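Local coordinates for protein Ufm1-specific protease (Caenorhabditis elegans, PDB 5EJJ) that hydrolyses the peptide bond at the C-terminal glycine of the ubiquitin-like modifier UFM1, acting as a thiol protease that removes it from target proteins, at residues V243-F248 with L254-R259; T292-P295 with S300-H303; L302-P307 with K324-P329. All coordinates share one frame; numbering follows the deposited sequence.

How the contacts relate
From the N terminus, contact 1 comes first: strand 235-247 ends, a short loop turns the chain back, and the first turns of helix 253-280 settle against the strand. Contact 2 follows in series, closing the hairpin of strands 289-293 and 302-306. Contact 3 starts on Leu302 and His303, which it shares with contact 2, and closes the longer excursion through helix 312-325. None of the three loops nests inside another. Contacts 1 and 2 touch where Val244 packs on Thr292, Leu301 and His303; contacts 2 and 3 touch through Tyr293 and Pro295. Together they join the edge of a five-stranded sheet, the hairpin and the end of helix 312-325.

Contact 1 of 3, residues V243-F248 with L254-R259; sequences VVFPAF and LDLYKR
Leu256 is the first residue of helix segment 254-259 to reach the strand, and it does so with the end of its branch. Its CD1 lies 4.2 Å from Ala247 CA and also approaches the ring of Phe245, at 4.3 Å from CE2. Ala247 suits this place because its small side chain points away and lets the leucine methyl come close to the backbone. The carbonyl of Leu256 takes part too, its O lying 3.6 Å from Phe245 CE2. That ring reaches the helix because its CG stands between the backbone N and the carbonyl carbon (chi1 64°). One turn further on, Arg259 faces the strand and spreads along it. Its CB rests 4.0 Å from Phe245 CD2, and its CD lies 3.7 Å from Pro246 CG, so the aliphatic part of the chain covers two apolar residues. A bend at chi3 then turns the guanidinium group. NE donates to Pro246 O at 2.8 Å with an N-H...O angle of 156°, a slightly bent bond close to the guanidinium plane, with the donor a little out of the carbonyl plane. The edge of the Phe248 ring meets one guanidinium face, CD2 being 3.6 Å from NH2; the two planes are inclined by 69°, so this is not a parallel stack. NH2 has its stronger partner in Asp251, a salt bridge from the loop between strand and helix. Strand 235-247, the outermost of its sheet, is hydrogen-bonded along one edge to strand 127-139; after the connecting loop, helix 253-280 runs back roughly antiparallel to it. Arginine fits here as a long apolar chain with a multivalent polar end: one group serves the strand carbonyl, the loop carboxylate and an aromatic edge, which should fix its rotation and tie the loop to both elements it connects.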
loop_
_atom_site.group_PDB
_atom_site.type_symbol
_atom_site.label_atom_id
_atom_site.label_comp_id
_atom_site.label_asym_id
_atom_site.label_seq_id
_atom_site.Cartn_x
_atom_site.Cartn_y
_atom_site.Cartn_z
ATOM N N VAL A 243 15.706 3.567 -0.686
ATOM C CA VAL A 243 15.546 3.845 -2.100
ATOM C C VAL A 243 15.114 2.551 -2.787
ATOM O O VAL A 243 15.849 1.564 -2.787
ATOM C CB VAL A 243 16.818 4.385 -2.730
ATOM C CG1 VAL A 243 16.598 4.662 -4.188
ATOM C CG2 VAL A 243 17.242 5.652 -2.037
ATOM N N VAL A 244 13.905 2.564 -3.359
ATOM C CA VAL A 244 13.267 1.374 -3.915
ATOM C C VAL A 244 13.129 1.481 -5.418
ATOM O O VAL A 244 12.636 2.483 -5.922
ATOM C CB VAL A 244 11.865 1.202 -3.364
ATOM C CG1 VAL A 244 11.330 -0.112 -3.797
ATOM C CG2 VAL A 244 11.876 1.298 -1.864
ATOM N N PHE A 245 13.571 0.453 -6.138
ATOM C CA PHE A 245 13.379 0.388 -7.586
ATOM C C PHE A 245 12.967 -1.014 -8.052
ATOM O O PHE A 245 13.392 -2.013 -7.473
ATOM C CB PHE A 245 14.620 0.861 -8.319
ATOM C CG PHE A 245 15.840 0.005 -8.107
ATOM C CD1 PHE A 245 16.667 0.204 -7.008
ATOM C CD2 PHE A 245 16.202 -0.963 -9.045
ATOM C CE1 PHE A 245 17.823 -0.559 -6.834
ATOM C CE2 PHE A 245 17.357 -1.739 -8.872
ATOM C CZ PHE A 245 18.167 -1.533 -7.761
ATOM N N PRO A 246 12.109 -1.092 -9.084
ATOM C CA PRO A 246 11.604 -2.378 -9.563
ATOM C C PRO A 246 12.616 -3.271 -10.276
ATOM O O PRO A 246 13.360 -2.814 -11.129
ATOM C CB PRO A 246 10.497 -1.972 -10.535
ATOM C CG PRO A 246 10.793 -0.604 -10.885
ATOM C CD PRO A 246 11.364 0.018 -9.684
ATOM N N ALA A 247 12.608 -4.551 -9.898
ATOM C CA ALA A 247 13.296 -5.639 -10.598
ATOM C C ALA A 247 12.272 -6.413 -11.422
ATOM O O ALA A 247 11.469 -7.172 -10.861
ATOM C CB ALA A 247 13.899 -6.569 -9.582
ATOM N N PHE A 248 12.268 -6.223 -12.736
ATOM C CA PHE A 248 11.300 -6.928 -13.568
ATOM C C PHE A 248 11.932 -8.194 -14.128
ATOM O O PHE A 248 13.124 -8.213 -14.443
ATOM C CB PHE A 248 10.794 -6.039 -14.706
ATOM C CG PHE A 248 9.974 -4.880 -14.245
ATOM C CD1 PHE A 248 8.723 -5.084 -13.684
ATOM C CD2 PHE A 248 10.445 -3.587 -14.373
ATOM C CE1 PHE A 248 7.955 -4.028 -13.259
ATOM C CE2 PHE A 248 9.689 -2.520 -13.943
ATOM C CZ PHE A 248 8.438 -2.739 -13.384
ATOM N N LEU A 254 22.496 -4.379 -16.582
ATOM C CA LEU A 254 22.560 -3.000 -17.042
ATOM C C LEU A 254 21.252 -2.250 -16.794
ATOM O O LEU A 254 21.252 -1.139 -16.258
ATOM C CB LEU A 254 22.907 -2.919 -18.521
ATOM C CG LEU A 254 23.102 -1.473 -18.977
ATOM C CD1 LEU A 254 24.306 -0.853 -18.298
ATOM C CD2 LEU A 254 23.250 -1.374 -20.473
ATOM N N ASP A 255 20.144 -2.862 -17.208
ATOM C CA ASP A 255 18.815 -2.296 -17.002
ATOM C C ASP A 255 18.599 -2.011 -15.520
ATOM O O ASP A 255 18.030 -0.978 -15.166
ATOM C CB ASP A 255 17.731 -3.267 -17.489
ATOM C CG ASP A 255 17.620 -3.340 -19.019
ATOM O OD1 ASP A 255 17.632 -2.270 -19.690
ATOM O OD2 ASP A 255 17.494 -4.484 -19.541
ATOM N N LEU A 256 19.052 -2.926 -14.659
ATOM C CA LEU A 256 18.926 -2.741 -13.217
ATOM C C LEU A 256 19.675 -1.507 -12.765
ATOM O O LEU A 256 19.266 -0.839 -11.836
ATOM C CB LEU A 256 19.486 -3.931 -12.443
ATOM C CG LEU A 256 18.710 -5.234 -12.268
ATOM C CD1 LEU A 256 17.351 -5.054 -11.602
ATOM C CD2 LEU A 256 18.566 -5.887 -13.594
ATOM N N TYR A 257 20.800 -1.219 -13.404
ATOM C CA TYR A 257 21.645 -0.121 -12.951
ATOM C C TYR A 257 21.028 1.225 -13.308
ATOM O O TYR A 257 20.943 2.115 -12.452
ATOM C CB TYR A 257 23.069 -0.253 -13.491
ATOM C CG TYR A 257 23.822 1.058 -13.544
ATOM C CD1 TYR A 257 24.454 1.565 -12.409
ATOM C CD2 TYR A 257 23.905 1.789 -14.731
ATOM C CE1 TYR A 257 25.137 2.764 -12.453
ATOM C CE2 TYR A 257 24.572 2.988 -14.783
ATOM C CZ TYR A 257 25.191 3.470 -13.644
ATOM O OH TYR A 257 25.865 4.663 -13.691
ATOM N N LYS A 258 20.573 1.372 -14.552
ATOM C CA LYS A 258 19.904 2.606 -14.929
ATOM C C LYS A 258 18.693 2.891 -14.032
ATOM O O LYS A 258 18.401 4.048 -13.755
ATOM C CB LYS A 258 19.517 2.630 -16.404
ATOM C CG LYS A 258 20.587 2.081 -17.327
ATOM C CD LYS A 258 20.630 2.801 -18.682
ATOM C CE LYS A 258 21.350 4.164 -18.574
ATOM N NZ LYS A 258 22.040 4.595 -19.847
ATOM N N ARG A 259 18.010 1.857 -13.544
ATOM C CA ARG A 259 16.846 2.088 -12.686
ATOM C C ARG A 259 17.197 2.560 -11.286
ATOM O O ARG A 259 16.607 3.515 -10.781
ATOM C CB ARG A 259 15.933 0.870 -12.624
ATOM C CG ARG A 259 14.792 0.979 -13.616
ATOM C CD ARG A 259 13.575 0.183 -13.195
ATOM N NE ARG A 259 13.765 -1.244 -13.411
ATOM C CZ ARG A 259 13.782 -1.820 -14.603
ATOM N NH1 ARG A 259 13.634 -1.091 -15.705
ATOM N NH2 ARG A 259 13.959 -3.125 -14.685
#

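Contact 2 of 3, residues T292-P295 with S300-H303; sequences TYLP and SLLH
Leu301 meets the opposing residues Thr292, Tyr293 and Leu294 along its whole length. Its CB lies 3.6 Å from Tyr293 O and also touches Thr292 CG2. With CG beside the backbone N (chi1 -59°), the chain then forks: CD1 goes to the threonine methyl, 4.0 Å from Thr292 CG2, while CD2 lies 3.5 Å from Tyr293 O and also packs on Leu294 CB. A branched leucine suits the place because its two methyls can cover two neighbours at once. Cut back to an alanine, this residue would keep CB against Thr292 CG2 and Tyr293 O but would probably leave Leu294 CB without its methyl partner and open a gap where CD1 and CD2 had been. Next door, Leu302 and Tyr293 form the antiparallel hydrogen-bonded pair. Tyr293 N donates to Leu302 O at 3.0 Å, and Leu302 N to Tyr293 O at 2.9 Å. The Leu302 side chain lies on the same sheet face as Tyr293, where its CD2 packs 3.8 Å from Pro295 CG. Thr292 and His303, the following non-hydrogen-bonded pair, occupy the other face. This end of the beta hairpin therefore combines paired backbone bonds with buried aliphatic cover, while Thr292 OG1 and His303 NE2 are satisfied by Glu242 and Ser70.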
loop_
_atom_site.group_PDB
_atom_site.type_symbol
_atom_site.label_atom_id
_atom_site.label_comp_id
_atom_site.label_asym_id
_atom_site.label_seq_id
_atom_site.Cartn_x
_atom_site.Cartn_y
_atom_site.Cartn_z
ATOM N N THR A 292 7.520 4.339 1.643
ATOM C CA THR A 292 7.009 3.738 0.415
ATOM C C THR A 292 5.596 3.210 0.693
ATOM O O THR A 292 5.336 2.646 1.757
ATOM C CB THR A 292 7.899 2.581 -0.058
ATOM O OG1 THR A 292 9.261 3.012 -0.084
ATOM C CG2 THR A 292 7.518 2.158 -1.434
ATOM N N TYR A 293 4.684 3.426 -0.247
ATOM C CA TYR A 293 3.311 3.008 -0.098
ATOM C C TYR A 293 2.864 2.284 -1.340
ATOM O O TYR A 293 3.474 2.399 -2.404
ATOM C CB TYR A 293 2.403 4.213 0.060
ATOM C CG TYR A 293 2.748 5.086 1.213
ATOM C CD1 TYR A 293 3.619 6.151 1.066
ATOM C CD2 TYR A 293 2.198 4.856 2.450
ATOM C CE1 TYR A 293 3.941 6.960 2.135
ATOM C CE2 TYR A 293 2.497 5.658 3.524
ATOM C CZ TYR A 293 3.373 6.699 3.366
ATOM O OH TYR A 293 3.665 7.474 4.455
ATOM N N LEU A 294 1.769 1.544 -1.198
ATOM C CA LEU A 294 1.033 0.999 -2.330
ATOM C C LEU A 294 -0.391 1.435 -2.118
ATOM O O LEU A 294 -1.151 0.732 -1.474
ATOM C CB LEU A 294 1.089 -0.522 -2.329
ATOM C CG LEU A 294 0.281 -1.200 -3.427
ATOM C CD1 LEU A 294 0.670 -0.613 -4.742
ATOM C CD2 LEU A 294 0.561 -2.684 -3.436
ATOM N N PRO A 295 -0.748 2.620 -2.615
ATOM C CA PRO A 295 -2.104 3.124 -2.419
ATOM C C PRO A 295 -3.130 2.141 -2.929
ATOM O O PRO A 295 -2.788 1.293 -3.754
ATOM C CB PRO A 295 -2.121 4.393 -3.264
ATOM C CG PRO A 295 -0.720 4.888 -3.171
ATOM C CD PRO A 295 0.114 3.623 -3.249
ATOM N N SER A 300 1.815 0.055 -9.056
ATOM C CA SER A 300 3.214 0.378 -8.917
ATOM C C SER A 300 3.251 1.231 -7.648
ATOM O O SER A 300 2.242 1.852 -7.300
ATOM C CB SER A 300 3.715 1.110 -10.170
ATOM O OG SER A 300 4.916 1.851 -9.943
ATOM N N LEU A 301 4.396 1.243 -6.959
ATOM C CA LEU A 301 4.536 1.890 -5.657
ATOM C C LEU A 301 4.584 3.408 -5.747
ATOM O O LEU A 301 4.747 3.961 -6.828
ATOM C CB LEU A 301 5.797 1.375 -4.970
ATOM C CG LEU A 301 5.836 -0.137 -4.731
ATOM C CD1 LEU A 301 7.235 -0.599 -4.366
ATOM C CD2 LEU A 301 4.851 -0.519 -3.629
ATOM N N LEU A 302 4.433 4.064 -4.602
ATOM C CA LEU A 302 4.497 5.516 -4.471
ATOM C C LEU A 302 5.582 5.839 -3.460
ATOM O O LEU A 302 5.610 5.256 -2.374
ATOM C CB LEU A 302 3.174 6.055 -3.935
ATOM C CG LEU A 302 3.088 7.503 -3.445
ATOM C CD1 LEU A 302 3.114 8.504 -4.566
ATOM C CD2 LEU A 302 1.812 7.670 -2.727
ATOM N N HIS A 303 6.471 6.771 -3.802
ATOM C CA HIS A 303 7.676 7.001 -3.017
ATOM C C HIS A 303 7.722 8.423 -2.519
ATOM O O HIS A 303 7.617 9.352 -3.294
ATOM C CB HIS A 303 8.900 6.744 -3.862
ATOM C CG HIS A 303 8.820 5.492 -4.660
ATOM N ND1 HIS A 303 9.512 4.353 -4.319
ATOM C CD2 HIS A 303 8.133 5.194 -5.789
ATOM C CE1 HIS A 303 9.256 3.412 -5.206
ATOM N NE2 HIS A 303 8.418 3.894 -6.106
#

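Contact 3 of 3, residues L302-P307 with K324-P329; sequences LHLQLP and KLFNLP
Leu302 and Phe326 meet methyl to ring face. The CD1 of Leu302 stands almost directly over the centre of the aromatic ring, 3.6 Å from the centroid and only 8° off the normal, a well-centred CH-pi contact. All six ring carbons are consequently at similar distances from that methyl, with CZ the nearest at 3.7 Å. The leucine CG is anti to its own backbone N (chi1 168°), which carries the branch outward from the strand, placing CD1 over the ring. The two side chains as a whole run at a slant to each other. Leu304, two residues along and pointing to the same side of the strand, approaches differently: its side chain runs past the phenylalanine in the opposite direction, and its CD2 lies 4.0 Å from Phe326 CE1, neither squarely over the face nor at the edge. Two leucines thus offer branched apolar ends to one flat ring, and phenylalanine suits the place because it is long enough to span the distance between the backbones, whose CA atoms are 9.1 Å apart at Leu302 and Phe326. Phe326 is the first residue to leave helical geometry, and the contact joins strand 302-306 of the hairpin to the C-terminal end of helix 312-325. Around it, Leu304 also touches Leu322 in helix 312-325, and the buried ring of Phe326 also touches helix 59-68 through Phe64, Leu65 and Ser68.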
loop_
_atom_site.group_PDB
_atom_site.type_symbol
_atom_site.label_atom_id
_atom_site.label_comp_id
_atom_site.label_asym_id
_atom_site.label_seq_id
_atom_site.Cartn_x
_atom_site.Cartn_y
_atom_site.Cartn_z
ATOM N N LEU A 302 4.433 4.064 -4.602
ATOM C CA LEU A 302 4.497 5.516 -4.471
ATOM C C LEU A 302 5.582 5.839 -3.460
ATOM O O LEU A 302 5.610 5.256 -2.374
ATOM C CB LEU A 302 3.174 6.055 -3.935
ATOM C CG LEU A 302 3.088 7.503 -3.445
ATOM C CD1 LEU A 302 3.114 8.504 -4.566
ATOM C CD2 LEU A 302 1.812 7.670 -2.727
ATOM N N HIS A 303 6.471 6.771 -3.802
ATOM C CA HIS A 303 7.676 7.001 -3.017
ATOM C C HIS A 303 7.722 8.423 -2.519
ATOM O O HIS A 303 7.617 9.352 -3.294
ATOM C CB HIS A 303 8.900 6.744 -3.862
ATOM C CG HIS A 303 8.820 5.492 -4.660
ATOM N ND1 HIS A 303 9.512 4.353 -4.319
ATOM C CD2 HIS A 303 8.133 5.194 -5.789
ATOM C CE1 HIS A 303 9.256 3.412 -5.206
ATOM N NE2 HIS A 303 8.418 3.894 -6.106
ATOM N N LEU A 304 7.887 8.611 -1.222
ATOM C CA LEU A 304 7.784 9.950 -0.688
ATOM C C LEU A 304 8.750 10.177 0.453
ATOM O O LEU A 304 8.966 9.299 1.295
ATOM C CB LEU A 304 6.361 10.214 -0.202
ATOM C CG LEU A 304 5.222 10.143 -1.216
ATOM C CD1 LEU A 304 3.906 10.245 -0.497
ATOM C CD2 LEU A 304 5.365 11.238 -2.257
ATOM N N GLN A 305 9.336 11.369 0.452
ATOM C CA GLN A 305 10.072 11.901 1.588
ATOM C C GLN A 305 9.052 12.684 2.396
ATOM O O GLN A 305 8.398 13.592 1.860
ATOM C CB GLN A 305 11.169 12.825 1.094
ATOM C CG GLN A 305 12.065 12.154 0.114
ATOM C CD GLN A 305 12.715 10.960 0.743
ATOM O OE1 GLN A 305 12.381 9.825 0.425
ATOM N NE2 GLN A 305 13.629 11.205 1.675
ATOM N N LEU A 306 8.877 12.304 3.663
ATOM C CA LEU A 306 7.830 12.896 4.509
ATOM C C LEU A 306 8.367 13.914 5.523
ATOM O O LEU A 306 9.327 13.636 6.253
ATOM C CB LEU A 306 7.081 11.797 5.241
ATOM C CG LEU A 306 6.302 10.852 4.352
ATOM C CD1 LEU A 306 5.721 9.772 5.206
ATOM C CD2 LEU A 306 5.222 11.626 3.629
ATOM N N PRO A 307 7.756 15.104 5.561
ATOM C CA PRO A 307 8.172 16.154 6.502
ATOM C C PRO A 307 7.705 15.863 7.927
ATOM O O PRO A 307 6.676 16.372 8.354
ATOM C CB PRO A 307 7.499 17.420 5.947
ATOM C CG PRO A 307 6.348 16.923 5.130
ATOM C CD PRO A 307 6.761 15.576 4.585
ATOM N N LYS A 324 -4.928 14.823 -2.829
ATOM C CA LYS A 324 -5.408 15.507 -4.025
ATOM C C LYS A 324 -4.441 15.355 -5.199
ATOM O O LYS A 324 -4.860 15.234 -6.355
ATOM C CB LYS A 324 -5.659 16.998 -3.725
ATOM C CG LYS A 324 -6.949 17.248 -2.973
ATOM C CD LYS A 324 -7.066 18.677 -2.481
ATOM C CE LYS A 324 -7.978 18.744 -1.245
ATOM N NZ LYS A 324 -8.023 20.109 -0.642
ATOM N N LEU A 325 -3.145 15.391 -4.903
ATOM C CA LEU A 325 -2.146 15.375 -5.954
ATOM C C LEU A 325 -2.082 14.009 -6.610
ATOM O O LEU A 325 -1.979 13.908 -7.845
ATOM C CB LEU A 325 -0.787 15.758 -5.405
ATOM C CG LEU A 325 -0.601 17.239 -5.107
ATOM C CD1 LEU A 325 0.764 17.456 -4.461
ATOM C CD2 LEU A 325 -0.729 18.041 -6.388
ATOM N N PHE A 326 -2.172 12.967 -5.784
ATOM C CA PHE A 326 -2.099 11.594 -6.263
ATOM C C PHE A 326 -3.462 10.930 -6.454
ATOM O O PHE A 326 -3.549 9.705 -6.575
ATOM C CB PHE A 326 -1.209 10.772 -5.345
ATOM C CG PHE A 326 0.211 11.190 -5.407
ATOM C CD1 PHE A 326 0.832 11.763 -4.310
ATOM C CD2 PHE A 326 0.916 11.076 -6.597
ATOM C CE1 PHE A 326 2.128 12.182 -4.398
ATOM C CE2 PHE A 326 2.208 11.488 -6.686
ATOM C CZ PHE A 326 2.816 12.043 -5.599
ATOM N N ASN A 327 -4.509 11.756 -6.504
ATOM C CA ASN A 327 -5.894 11.319 -6.658
ATOM C C ASN A 327 -6.228 10.165 -5.732
ATOM O O ASN A 327 -6.851 9.190 -6.160
ATOM C CB ASN A 327 -6.213 10.929 -8.094
ATOM C CG ASN A 327 -6.066 12.079 -9.067
ATOM O OD1 ASN A 327 -6.147 11.891 -10.280
ATOM N ND2 ASN A 327 -5.834 13.272 -8.550
ATOM N N LEU A 328 -5.786 10.251 -4.482
ATOM C CA LEU A 328 -6.171 9.264 -3.495
ATOM C C LEU A 328 -7.590 9.569 -3.020
ATOM O O LEU A 328 -8.096 10.673 -3.244
ATOM C CB LEU A 328 -5.194 9.281 -2.335
ATOM C CG LEU A 328 -3.753 9.082 -2.782
ATOM C CD1 LEU A 328 -2.800 9.048 -1.577
ATOM C CD2 LEU A 328 -3.649 7.824 -3.601
ATOM N N PRO A 329 -8.255 8.588 -2.387
ATOM C CA PRO A 329 -9.639 8.814 -1.950
ATOM C C PRO A 329 -9.683 9.439 -0.560
ATOM O O PRO A 329 -8.808 9.142 0.259
ATOM C CB PRO A 329 -10.218 7.402 -1.919
ATOM C CG PRO A 329 -9.040 6.521 -1.570
ATOM C CD PRO A 329 -7.804 7.206 -2.119
#